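Response regulator aspartate phosphatase I (Bacillus subtilis subsp. subtilis, PDB 4I1A) dephosphorylates the sporulation phosphotransferase Spo0F and, by inactivating the repressor ImmR, activates gene expression, excision and transfer of the mobile element ICEBs1. Local coordinates at residues K171-Y176 and A180-R185; E144-V149 and A166-K171; E212-K215 and H221-A224. All blocks are in the same frame, centred on the assembly; numbering follows the deposited sequence.

Contact 1: K171-Y176 and A180-R185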
ATOM      1  N   LYS A 171      10.836  13.954 -12.204  1.00 86.87           N
ATOM      2  CA  LYS A 171      11.268  15.294 -12.628  1.00 96.63           C
ATOM      3  C   LYS A 171      11.233  15.491 -14.147  1.00100.10           C
ATOM      4  O   LYS A 171      11.229  16.621 -14.639  1.00101.31           O
ATOM      5  CB  LYS A 171      12.669  15.613 -12.099  1.00106.48           C
ATOM      6  CG  LYS A 171      12.699  16.565 -10.912  1.00110.78           C
ATOM      7  CD  LYS A 171      14.131  17.007 -10.623  1.00112.30           C
ATOM      8  CE  LYS A 171      14.796  17.581 -11.872  1.00114.17           C
ATOM      9  NZ  LYS A 171      16.224  17.955 -11.662  1.00112.47           N
ATOM     10  N   ILE A 172      11.205  14.385 -14.884  1.00 97.60           N
ATOM     11  CA  ILE A 172      11.107  14.426 -16.335  1.00 96.13           C
ATOM     12  C   ILE A 172       9.650  14.308 -16.786  1.00 96.85           C
ATOM     13  O   ILE A 172       9.188  15.097 -17.610  1.00105.78           O
ATOM     14  CB  ILE A 172      11.964  13.312 -16.992  1.00 78.31           C
ATOM     15  CG1 ILE A 172      13.447  13.508 -16.659  1.00 79.40           C
ATOM     16  CG2 ILE A 172      11.765  13.281 -18.505  1.00 77.25           C
ATOM     17  CD1 ILE A 172      14.346  12.380 -17.155  1.00 80.79           C
ATOM     18  N   PHE A 173       8.929  13.328 -16.241  1.00 89.74           N
ATOM     19  CA  PHE A 173       7.531  13.084 -16.618  1.00 88.89           C
ATOM     20  C   PHE A 173       6.608  14.295 -16.413  1.00 92.40           C
ATOM     21  O   PHE A 173       5.681  14.509 -17.202  1.00 84.55           O
ATOM     22  CB  PHE A 173       6.964  11.873 -15.866  1.00 79.90           C
ATOM     23  CG  PHE A 173       7.209  10.549 -16.549  1.00 77.89           C
ATOM     24  CD1 PHE A 173       6.945  10.386 -17.901  1.00 79.69           C
ATOM     25  CD2 PHE A 173       7.699   9.456 -15.828  1.00 74.66           C
ATOM     26  CE1 PHE A 173       7.169   9.159 -18.530  1.00 86.94           C
ATOM     27  CE2 PHE A 173       7.924   8.221 -16.449  1.00 68.59           C
ATOM     28  CZ  PHE A 173       7.658   8.072 -17.796  1.00 83.04           C
ATOM     29  N   ARG A 174       6.864  15.072 -15.359  1.00 98.14           N
ATOM     30  CA  ARG A 174       6.062  16.257 -15.036  1.00104.20           C
ATOM     31  C   ARG A 174       5.870  17.202 -16.220  1.00107.32           C
ATOM     32  O   ARG A 174       4.767  17.700 -16.450  1.00108.39           O
ATOM     33  CB  ARG A 174       6.690  17.044 -13.879  1.00105.55           C
ATOM     34  CG  ARG A 174       6.775  16.295 -12.577  1.00103.77           C
ATOM     35  CD  ARG A 174       6.546  17.207 -11.386  1.00109.98           C
ATOM     36  NE  ARG A 174       7.420  18.375 -11.405  1.00115.26           N
ATOM     37  CZ  ARG A 174       8.553  18.476 -10.718  1.00123.21           C
ATOM     38  NH1 ARG A 174       8.961  17.475  -9.947  1.00121.25           N
ATOM     39  NH2 ARG A 174       9.281  19.583 -10.800  1.00130.37           N
ATOM     40  N   GLU A 175       6.952  17.444 -16.958  1.00106.68           N
ATOM     41  CA  GLU A 175       6.943  18.370 -18.088  1.00111.30           C
ATOM     42  C   GLU A 175       5.986  17.934 -19.193  1.00120.65           C
ATOM     43  O   GLU A 175       4.971  18.585 -19.437  1.00128.95           O
ATOM     44  CB  GLU A 175       8.353  18.517 -18.658  1.00106.03           C
ATOM     45  CG  GLU A 175       9.391  18.939 -17.632  1.00107.99           C
ATOM     46  CD  GLU A 175       9.068  20.272 -16.978  1.00115.08           C
ATOM     47  OE1 GLU A 175       9.355  21.326 -17.595  1.00124.55           O
ATOM     48  OE2 GLU A 175       8.530  20.264 -15.846  1.00107.98           O
ATOM     49  N   TYR A 176       6.332  16.835 -19.861  1.00127.57           N
ATOM     50  CA  TYR A 176       5.505  16.253 -20.912  1.00124.77           C
ATOM     51  C   TYR A 176       4.064  16.038 -20.445  1.00123.00           C
ATOM     52  O   TYR A 176       3.732  15.012 -19.858  1.00121.31           O
ATOM     53  CB  TYR A 176       6.114  14.930 -21.382  1.00123.18           C
ATOM     54  CG  TYR A 176       7.461  15.064 -22.071  1.00131.59           C
ATOM     55  CD1 TYR A 176       8.639  15.172 -21.336  1.00131.31           C
ATOM     56  CD2 TYR A 176       7.554  15.066 -23.461  1.00136.21           C
ATOM     57  CE1 TYR A 176       9.873  15.289 -21.970  1.00137.08           C
ATOM     58  CE2 TYR A 176       8.779  15.180 -24.101  1.00140.46           C
ATOM     59  CZ  TYR A 176       9.935  15.292 -23.353  1.00141.24           C
ATOM     60  OH  TYR A 176      11.151  15.406 -23.992  1.00143.79           O
ATOM     61  N   ALA A 180       0.589  12.400 -17.880  1.00 82.54           N
ATOM     62  CA  ALA A 180      -0.043  12.481 -16.560  1.00 82.86           C
ATOM     63  C   ALA A 180      -0.030  11.153 -15.783  1.00 79.57           C
ATOM     64  O   ALA A 180       0.391  11.109 -14.630  1.00 76.24           O
ATOM     65  CB  ALA A 180      -1.474  13.017 -16.686  1.00 75.15           C
ATOM     66  N   VAL A 181      -0.480  10.081 -16.432  1.00 79.16           N
ATOM     67  CA  VAL A 181      -0.495   8.745 -15.843  1.00 72.70           C
ATOM     68  C   VAL A 181       0.867   8.335 -15.283  1.00 73.59           C
ATOM     69  O   VAL A 181       0.966   7.867 -14.141  1.00 68.73           O
ATOM     70  CB  VAL A 181      -0.966   7.686 -16.866  1.00 66.30           C
ATOM     71  CG1 VAL A 181      -0.813   6.279 -16.299  1.00 66.43           C
ATOM     72  CG2 VAL A 181      -2.411   7.946 -17.269  1.00 75.49           C
ATOM     73  N   GLN A 182       1.917   8.508 -16.082  1.00 70.92           N
ATOM     74  CA  GLN A 182       3.263   8.146 -15.646  1.00 72.49           C
ATOM     75  C   GLN A 182       3.704   9.019 -14.476  1.00 74.12           C
ATOM     76  O   GLN A 182       4.359   8.547 -13.541  1.00 77.35           O
ATOM     77  CB  GLN A 182       4.268   8.245 -16.802  1.00 79.50           C
ATOM     78  CG  GLN A 182       4.097   7.183 -17.878  1.00 80.98           C
ATOM     79  CD  GLN A 182       2.986   7.517 -18.858  1.00 90.39           C
ATOM     80  OE1 GLN A 182       2.481   8.642 -18.886  1.00 80.57           O
ATOM     81  NE2 GLN A 182       2.602   6.539 -19.669  1.00100.36           N
ATOM     82  N   THR A 183       3.326  10.291 -14.535  1.00 78.36           N
ATOM     83  CA  THR A 183       3.626  11.244 -13.471  1.00 76.11           C
ATOM     84  C   THR A 183       2.995  10.826 -12.151  1.00 74.33           C
ATOM     85  O   THR A 183       3.681  10.751 -11.126  1.00 75.20           O
ATOM     86  CB  THR A 183       3.159  12.659 -13.843  1.00 75.93           C
ATOM     87  OG1 THR A 183       4.022  13.180 -14.857  1.00 82.50           O
ATOM     88  CG2 THR A 183       3.205  13.577 -12.635  1.00 76.14           C
ATOM     89  N   VAL A 184       1.696  10.537 -12.186  1.00 71.30           N
ATOM     90  CA  VAL A 184       0.977  10.076 -11.001  1.00 67.02           C
ATOM     91  C   VAL A 184       1.604   8.813 -10.416  1.00 64.28           C
ATOM     92  O   VAL A 184       1.818   8.721  -9.205  1.00 71.49           O
ATOM     93  CB  VAL A 184      -0.503   9.800 -11.312  1.00 65.86           C
ATOM     94  CG1 VAL A 184      -1.165   9.077 -10.140  1.00 61.03           C
ATOM     95  CG2 VAL A 184      -1.230  11.092 -11.625  1.00 66.67           C
ATOM     96  N   ARG A 185       1.909   7.849 -11.280  1.00 64.97           N
ATOM     97  CA  ARG A 185       2.496   6.589 -10.833  1.00 62.90           C
ATOM     98  C   ARG A 185       3.862   6.780 -10.175  1.00 65.00           C
ATOM     99  O   ARG A 185       4.138   6.160  -9.138  1.00 60.91           O
ATOM    100  CB  ARG A 185       2.582   5.589 -11.985  1.00 65.25           C
ATOM    101  CG  ARG A 185       1.225   5.115 -12.487  1.00 70.75           C
ATOM    102  CD  ARG A 185       1.385   4.118 -13.621  1.00 84.94           C
ATOM    103  NE  ARG A 185       0.095   3.664 -14.133  1.00102.46           N
ATOM    104  CZ  ARG A 185      -0.068   3.019 -15.283  1.00108.10           C
ATOM    105  NH1 ARG A 185       0.981   2.756 -16.050  1.00107.85           N
ATOM    106  NH2 ARG A 185      -1.283   2.642 -15.668  1.00106.88           N
TER
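Phe-173, at the end of helix 159-173, and Thr-183, near the start of helix 180-196, have the nearest CA atoms across the two segments, 5.3 Å apart. This is the turn of the tetratricopeptide-repeat (TPR) domain at which one helical hairpin hands over to the next; the predicted boundary between the second and third repeats falls inside segment 180-185. Followed outward, the Phe-173 side chain meets two residues. Its CB lies 3.4 Å from Thr-183 OG1. From CG onward the partner changes to Gln-182: the distance to Gln-182 CB varies little round the ring, from 3.5 Å at Phe-173 CE1 and CZ to 3.8 Å at Phe-173 CD2. Such even spacing means that CB stands over the middle of the ring, and the CH-pi geometry confirms it, with Gln-182 CB 3.4 Å from the Phe-173 ring centroid and only 6° off the ring normal. CG of Gln-182, anti to its own carbonyl carbon (chi1 -70°), continues over the CE1 and CZ side of the ring before the chain bends at chi2. The Phe-173 side chain also packs on Ala-143 of helix 139-155, which ties the turn to the preceding hairpin. The Thr-183 hydroxyl comes close to the Phe-173 carbonyl, but the angle is too poor for a hydrogen bond; it instead makes a weak hydrogen bond to the carbonyl of Tyr-179. Arg-174 adds a loose apolar touch at the margin, its CG 4.5 Å from Thr-183 CG2.

Contact 2: E144-V149 and A166-K171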
ATOM      1  N   GLU A 144      11.012   6.180 -18.708  1.00 76.44           N
ATOM      2  CA  GLU A 144      10.401   4.859 -18.670  1.00 76.97           C
ATOM      3  C   GLU A 144      11.337   3.858 -17.994  1.00 77.02           C
ATOM      4  O   GLU A 144      10.899   3.036 -17.194  1.00 79.79           O
ATOM      5  CB  GLU A 144      10.009   4.398 -20.080  1.00 88.45           C
ATOM      6  CG  GLU A 144       8.733   5.055 -20.619  1.00106.61           C
ATOM      7  CD  GLU A 144       8.625   5.010 -22.146  1.00122.08           C
ATOM      8  OE1 GLU A 144       9.644   4.739 -22.815  1.00126.77           O
ATOM      9  OE2 GLU A 144       7.518   5.253 -22.678  1.00124.49           O
ATOM     10  N   PHE A 145      12.628   3.960 -18.297  1.00 75.48           N
ATOM     11  CA  PHE A 145      13.640   3.093 -17.701  1.00 68.30           C
ATOM     12  C   PHE A 145      13.799   3.308 -16.197  1.00 72.06           C
ATOM     13  O   PHE A 145      13.819   2.350 -15.421  1.00 75.61           O
ATOM     14  CB  PHE A 145      14.994   3.297 -18.390  1.00 69.43           C
ATOM     15  CG  PHE A 145      16.123   2.579 -17.711  1.00 72.32           C
ATOM     16  CD1 PHE A 145      16.226   1.198 -17.789  1.00 71.26           C
ATOM     17  CD2 PHE A 145      17.072   3.279 -16.978  1.00 75.72           C
ATOM     18  CE1 PHE A 145      17.255   0.521 -17.155  1.00 70.41           C
ATOM     19  CE2 PHE A 145      18.106   2.612 -16.338  1.00 73.82           C
ATOM     20  CZ  PHE A 145      18.200   1.229 -16.430  1.00 74.78           C
ATOM     21  N   PHE A 146      13.932   4.566 -15.791  1.00 75.15           N
ATOM     22  CA  PHE A 146      14.050   4.905 -14.375  1.00 72.37           C
ATOM     23  C   PHE A 146      12.845   4.434 -13.561  1.00 66.79           C
ATOM     24  O   PHE A 146      12.995   3.953 -12.430  1.00 62.33           O
ATOM     25  CB  PHE A 146      14.249   6.414 -14.192  1.00 79.61           C
ATOM     26  CG  PHE A 146      15.564   6.926 -14.721  1.00 78.18           C
ATOM     27  CD1 PHE A 146      16.698   6.124 -14.702  1.00 79.26           C
ATOM     28  CD2 PHE A 146      15.662   8.207 -15.244  1.00 79.83           C
ATOM     29  CE1 PHE A 146      17.915   6.592 -15.198  1.00 87.30           C
ATOM     30  CE2 PHE A 146      16.873   8.683 -15.740  1.00 86.91           C
ATOM     31  CZ  PHE A 146      18.002   7.875 -15.717  1.00 86.17           C
ATOM     32  N   PHE A 147      11.654   4.574 -14.134  1.00 70.71           N
ATOM     33  CA  PHE A 147      10.442   4.147 -13.450  1.00 67.64           C
ATOM     34  C   PHE A 147      10.502   2.667 -13.112  1.00 62.03           C
ATOM     35  O   PHE A 147      10.252   2.270 -11.975  1.00 62.71           O
ATOM     36  CB  PHE A 147       9.194   4.431 -14.285  1.00 76.66           C
ATOM     37  CG  PHE A 147       7.919   3.984 -13.617  1.00 79.81           C
ATOM     38  CD1 PHE A 147       7.288   4.799 -12.689  1.00 80.17           C
ATOM     39  CD2 PHE A 147       7.366   2.740 -13.894  1.00 81.70           C
ATOM     40  CE1 PHE A 147       6.121   4.388 -12.059  1.00 80.32           C
ATOM     41  CE2 PHE A 147       6.201   2.323 -13.266  1.00 80.28           C
ATOM     42  CZ  PHE A 147       5.577   3.148 -12.349  1.00 76.10           C
ATOM     43  N   LYS A 148      10.840   1.851 -14.104  1.00 67.01           N
ATOM     44  CA  LYS A 148      10.948   0.409 -13.897  1.00 68.58           C
ATOM     45  C   LYS A 148      11.964   0.061 -12.815  1.00 65.75           C
ATOM     46  O   LYS A 148      11.703  -0.786 -11.966  1.00 68.44           O
ATOM     47  CB  LYS A 148      11.306  -0.285 -15.207  1.00 70.53           C
ATOM     48  CG  LYS A 148      10.240  -0.116 -16.265  1.00 74.70           C
ATOM     49  CD  LYS A 148       8.910  -0.717 -15.810  1.00 77.30           C
ATOM     50  CE  LYS A 148       7.764  -0.288 -16.734  1.00 86.08           C
ATOM     51  NZ  LYS A 148       6.554  -1.155 -16.594  1.00 89.29           N
ATOM     52  N   VAL A 149      13.119   0.723 -12.849  1.00 72.58           N
ATOM     53  CA  VAL A 149      14.161   0.485 -11.856  1.00 74.31           C
ATOM     54  C   VAL A 149      13.684   0.840 -10.446  1.00 73.91           C
ATOM     55  O   VAL A 149      13.923   0.085  -9.500  1.00 73.26           O
ATOM     56  CB  VAL A 149      15.472   1.247 -12.191  1.00 66.65           C
ATOM     57  CG1 VAL A 149      16.479   1.098 -11.066  1.00 62.67           C
ATOM     58  CG2 VAL A 149      16.068   0.734 -13.493  1.00 63.28           C
ATOM     59  N   ALA A 166      12.858   6.982  -8.740  1.00 65.70           N
ATOM     60  CA  ALA A 166      11.497   7.472  -8.941  1.00 69.86           C
ATOM     61  C   ALA A 166      11.519   8.966  -9.216  1.00 73.68           C
ATOM     62  O   ALA A 166      10.920   9.443 -10.187  1.00 75.48           O
ATOM     63  CB  ALA A 166      10.638   7.172  -7.725  1.00 67.98           C
ATOM     64  N   ASN A 167      12.220   9.705  -8.363  1.00 69.60           N
ATOM     65  CA  ASN A 167      12.342  11.150  -8.548  1.00 79.88           C
ATOM     66  C   ASN A 167      12.933  11.557  -9.896  1.00 80.54           C
ATOM     67  O   ASN A 167      12.466  12.523 -10.513  1.00 83.26           O
ATOM     68  CB  ASN A 167      13.122  11.791  -7.392  1.00 82.78           C
ATOM     69  CG  ASN A 167      12.270  11.964  -6.147  1.00 81.81           C
ATOM     70  OD1 ASN A 167      11.121  12.412  -6.224  1.00 86.95           O
ATOM     71  ND2 ASN A 167      12.821  11.602  -4.996  1.00 75.55           N
ATOM     72  N   ARG A 168      13.949  10.825 -10.351  1.00 83.56           N
ATOM     73  CA  ARG A 168      14.589  11.127 -11.636  1.00 77.58           C
ATOM     74  C   ARG A 168      13.592  10.968 -12.776  1.00 75.75           C
ATOM     75  O   ARG A 168      13.563  11.779 -13.696  1.00 81.16           O
ATOM     76  CB  ARG A 168      15.811  10.234 -11.885  1.00 75.43           C
ATOM     77  CG  ARG A 168      17.021  10.534 -11.011  1.00 81.04           C
ATOM     78  CD  ARG A 168      18.256   9.830 -11.555  1.00 96.33           C
ATOM     79  NE  ARG A 168      18.471  10.136 -12.972  1.00110.06           N
ATOM     80  CZ  ARG A 168      19.301  11.072 -13.431  1.00119.31           C
ATOM     81  NH1 ARG A 168      20.020  11.804 -12.588  1.00123.45           N
ATOM     82  NH2 ARG A 168      19.421  11.274 -14.739  1.00118.95           N
ATOM     83  N   ALA A 169      12.780   9.916 -12.711  1.00 72.46           N
ATOM     84  CA  ALA A 169      11.705   9.711 -13.682  1.00 78.57           C
ATOM     85  C   ALA A 169      10.631  10.782 -13.537  1.00 84.46           C
ATOM     86  O   ALA A 169      10.145  11.322 -14.531  1.00 94.25           O
ATOM     87  CB  ALA A 169      11.090   8.332 -13.518  1.00 76.62           C
ATOM     88  N   LEU A 170      10.262  11.071 -12.293  1.00 79.43           N
ATOM     89  CA  LEU A 170       9.263  12.090 -11.988  1.00 73.40           C
ATOM     90  C   LEU A 170       9.633  13.473 -12.526  1.00 81.83           C
ATOM     91  O   LEU A 170       8.839  14.088 -13.235  1.00 82.87           O
ATOM     92  CB  LEU A 170       9.014  12.165 -10.478  1.00 74.02           C
ATOM     93  CG  LEU A 170       8.090  13.295  -9.998  1.00 78.20           C
ATOM     94  CD1 LEU A 170       6.759  13.293 -10.763  1.00 76.48           C
ATOM     95  CD2 LEU A 170       7.844  13.199  -8.485  1.00 69.93           C
ATOM     96  N   LYS A 171      10.836  13.954 -12.204  1.00 86.87           N
ATOM     97  CA  LYS A 171      11.268  15.294 -12.628  1.00 96.63           C
ATOM     98  C   LYS A 171      11.233  15.491 -14.147  1.00100.10           C
ATOM     99  O   LYS A 171      11.229  16.621 -14.639  1.00101.31           O
ATOM    100  CB  LYS A 171      12.669  15.613 -12.099  1.00106.48           C
ATOM    101  CG  LYS A 171      12.699  16.565 -10.912  1.00110.78           C
ATOM    102  CD  LYS A 171      14.131  17.007 -10.623  1.00112.30           C
ATOM    103  CE  LYS A 171      14.796  17.581 -11.872  1.00114.17           C
ATOM    104  NZ  LYS A 171      16.224  17.955 -11.662  1.00112.47           N
TER
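The guanidinium of Arg-168 meets one face of the Phe-146 ring with its edge, across two antiparallel helices of the tetratricopeptide-repeat domain. Helices 139-155 and 159-173 follow each other in the chain as a helical hairpin, and the short segments used here run at 151° with axes 7.9 Å apart, a spacing at which the Ala-169 methyl reaches the facing helix. On the Phe-146 face the guanidinium stands almost upright, the two planes 84° apart: Arg-168 NE is 3.5 Å from Phe-146 CE2, with NH2 slightly farther, at 3.8 Å from the same carbon. Because the group is on edge, its flat face is not laid on the ring as in a parallel cation-pi stack. After an extended chi2, a bend at chi3 (53°) brings NE over the CE2 and CZ side, while Arg-168 CB approaches the same Phe-146 ring at CD2, 3.9 Å away. An alanine in place of Phe-146 removes the aromatic face under NE, and the guanidinium would probably be freer to turn. Nearer the helix axes the contact becomes aliphatic. Ala-169 points its methyl at helix 139-155, between the two phenylalanines, and it also touches Cys-186 of helix 180-196. Phe-147 leans toward that third helix as well, its side chain touching Arg-185 and Cys-186, whereas Phe-146 also packs on Leu-133. The Ala-169 methyl meets both phenylalanines at the base of their side chains: Ala-169 CB lies 3.8 Å from both Phe-146 CB and Phe-147 N, with Phe-147 CB at 4.4 Å.

Contact 3: E212-K215 and H221-A224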
ATOM      1  N   GLU A 212      -4.669  16.087  -7.602  1.00 82.37           N
ATOM      2  CA  GLU A 212      -4.860  17.260  -8.435  1.00 86.25           C
ATOM      3  C   GLU A 212      -4.679  16.893  -9.907  1.00 87.46           C
ATOM      4  O   GLU A 212      -5.516  17.225 -10.740  1.00 88.53           O
ATOM      5  CB  GLU A 212      -3.896  18.378  -8.034  1.00 97.52           C
ATOM      6  CG  GLU A 212      -4.101  18.932  -6.623  1.00111.33           C
ATOM      7  CD  GLU A 212      -3.076  20.006  -6.253  1.00127.14           C
ATOM      8  OE1 GLU A 212      -2.920  20.986  -7.021  1.00131.83           O
ATOM      9  OE2 GLU A 212      -2.422  19.866  -5.193  1.00126.18           O
ATOM     10  N   ILE A 213      -3.595  16.186 -10.213  1.00 84.87           N
ATOM     11  CA  ILE A 213      -3.288  15.796 -11.589  1.00 82.90           C
ATOM     12  C   ILE A 213      -4.316  14.802 -12.121  1.00 83.40           C
ATOM     13  O   ILE A 213      -4.733  14.884 -13.275  1.00 80.00           O
ATOM     14  CB  ILE A 213      -1.865  15.203 -11.705  1.00 83.19           C
ATOM     15  CG1 ILE A 213      -0.812  16.297 -11.489  1.00 78.63           C
ATOM     16  CG2 ILE A 213      -1.659  14.534 -13.061  1.00 85.17           C
ATOM     17  CD1 ILE A 213       0.608  15.764 -11.343  1.00 75.56           C
ATOM     18  N   SER A 214      -4.741  13.874 -11.270  1.00 85.07           N
ATOM     19  CA  SER A 214      -5.752  12.898 -11.664  1.00 84.98           C
ATOM     20  C   SER A 214      -7.076  13.583 -11.977  1.00 90.63           C
ATOM     21  O   SER A 214      -7.875  13.081 -12.771  1.00 90.60           O
ATOM     22  CB  SER A 214      -5.950  11.857 -10.563  1.00 78.25           C
ATOM     23  OG  SER A 214      -4.742  11.164 -10.303  1.00 80.53           O
ATOM     24  N   LYS A 215      -7.297  14.731 -11.341  1.00 90.91           N
ATOM     25  CA  LYS A 215      -8.528  15.489 -11.515  1.00 90.79           C
ATOM     26  C   LYS A 215      -8.512  16.277 -12.813  1.00 90.58           C
ATOM     27  O   LYS A 215      -9.441  16.173 -13.615  1.00 85.75           O
ATOM     28  CB  LYS A 215      -8.747  16.451 -10.343  1.00 90.61           C
ATOM     29  CG  LYS A 215      -9.393  15.829  -9.124  1.00 88.50           C
ATOM     30  CD  LYS A 215      -9.671  16.881  -8.069  1.00 92.74           C
ATOM     31  CE  LYS A 215     -10.282  16.264  -6.824  1.00 95.90           C
ATOM     32  NZ  LYS A 215     -10.607  17.293  -5.795  1.00101.71           N
ATOM     33  N   HIS A 221      -9.790   6.204 -12.336  1.00 82.57           N
ATOM     34  CA  HIS A 221      -9.194   5.236 -11.427  1.00 77.36           C
ATOM     35  C   HIS A 221      -8.060   5.840 -10.599  1.00 77.62           C
ATOM     36  O   HIS A 221      -7.878   5.484  -9.430  1.00 71.90           O
ATOM     37  CB  HIS A 221      -8.702   3.997 -12.174  1.00 78.94           C
ATOM     38  CG  HIS A 221      -8.381   2.856 -11.268  1.00 83.82           C
ATOM     39  ND1 HIS A 221      -7.105   2.341 -11.131  1.00 87.20           N
ATOM     40  CD2 HIS A 221      -9.160   2.142 -10.421  1.00 78.10           C
ATOM     41  CE1 HIS A 221      -7.122   1.358 -10.256  1.00 81.53           C
ATOM     42  NE2 HIS A 221      -8.356   1.213  -9.807  1.00 78.04           N
ATOM     43  N   LEU A 222      -7.300   6.749 -11.207  1.00 78.77           N
ATOM     44  CA  LEU A 222      -6.233   7.442 -10.496  1.00 71.12           C
ATOM     45  C   LEU A 222      -6.786   8.410  -9.452  1.00 72.40           C
ATOM     46  O   LEU A 222      -6.133   8.680  -8.442  1.00 67.75           O
ATOM     47  CB  LEU A 222      -5.321   8.161 -11.478  1.00 73.02           C
ATOM     48  CG  LEU A 222      -4.448   7.206 -12.291  1.00 74.87           C
ATOM     49  CD1 LEU A 222      -3.415   7.965 -13.100  1.00 79.88           C
ATOM     50  CD2 LEU A 222      -3.785   6.192 -11.371  1.00 73.56           C
ATOM     51  N   ILE A 223      -7.991   8.923  -9.691  1.00 74.44           N
ATOM     52  CA  ILE A 223      -8.660   9.787  -8.724  1.00 72.76           C
ATOM     53  C   ILE A 223      -9.026   8.981  -7.479  1.00 70.25           C
ATOM     54  O   ILE A 223      -8.770   9.401  -6.344  1.00 74.40           O
ATOM     55  CB  ILE A 223      -9.930  10.432  -9.327  1.00 81.87           C
ATOM     56  CG1 ILE A 223      -9.551  11.555 -10.292  1.00 83.46           C
ATOM     57  CG2 ILE A 223     -10.848  10.969  -8.234  1.00 81.11           C
ATOM     58  CD1 ILE A 223     -10.756  12.194 -11.032  1.00 82.27           C
ATOM     59  N   ALA A 224      -9.608   7.807  -7.694  1.00 63.46           N
ATOM     60  CA  ALA A 224      -9.953   6.927  -6.580  1.00 61.66           C
ATOM     61  C   ALA A 224      -8.709   6.409  -5.877  1.00 59.14           C
ATOM     62  O   ALA A 224      -8.695   6.257  -4.658  1.00 61.03           O
ATOM     63  CB  ALA A 224     -10.803   5.772  -7.057  1.00 63.11           C
TER
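Ser-214 packs against both Leu-222 and Ile-223 where helix 200-215 ends and helix 220-236 has just begun. The site is a helix-to-helix turn of the tetratricopeptide-repeat domain, joining the predicted third repeat to the fourth, and the CA atoms of Ser-214 and Ile-223 come within 5.2 Å. In the first shell, the small serine is consistent with the close approach of the backbones. Ser-214 OG touches Leu-222 CB at 3.3 Å, and Ser-214 CB meets Ile-223 CG1 at 3.6 Å. The isoleucine contributes its longer branch: with CG1 anti to the carbonyl carbon (chi1 -75°) and the chain extended beyond it (chi2 176°), CG1 and then CD1 run along the last turn of helix 200-215. Ile-223 CG1 lies 3.4 Å from Ser-214 O, and Ile-223 CD1 is 3.5 Å from the same oxygen and 4.0 Å from Lys-215 CA. The lysine takes part through the base of its chain, its CG 4.3 Å from Ile-223 CD1, while the ammonium end extends off from helix 220-236. No hydrogen bond spans the two segments, so the join is made by van der Waals contact. The second shell positions these groups. Ser-214 OG is hydrogen-bonded to the carbonyl of Ser-210, one turn back in its own helix, which satisfies the hydroxyl within helix 200-215 and fixes it beside Leu-222. Helix 180-196 packs on Ser-214 through Val-184, and helix 240-257 reaches Ile-223 through Ile-253, so the turn is flanked by the hairpins before and after it. The Leu-222 carbonyl accepts a hydrogen bond from Ser-226 OG, one turn on.

Overall arrangement
All three contacts join successive helices of one TPR array, and each mixes buried residues with an exposed basic side chain at its margin. Contacts 1 and 2 share helix 159-173, and their centres lie 9 Å apart; Phe-173 CZ of contact 1 packs 4.0 Å from Glu-144 N of contact 2. Contact 3 adjoins contact 1 through Ile-213 and Val-184, whereas contacts 2 and 3 do not touch, their nearest atoms about 7 Å apart. Chemistry follows position: contacts 1 and 2 each use a phenylalanine face, covered by a methylene or by an arginine edge, whereas contact 3 is aliphatic, with a small serine at its centre.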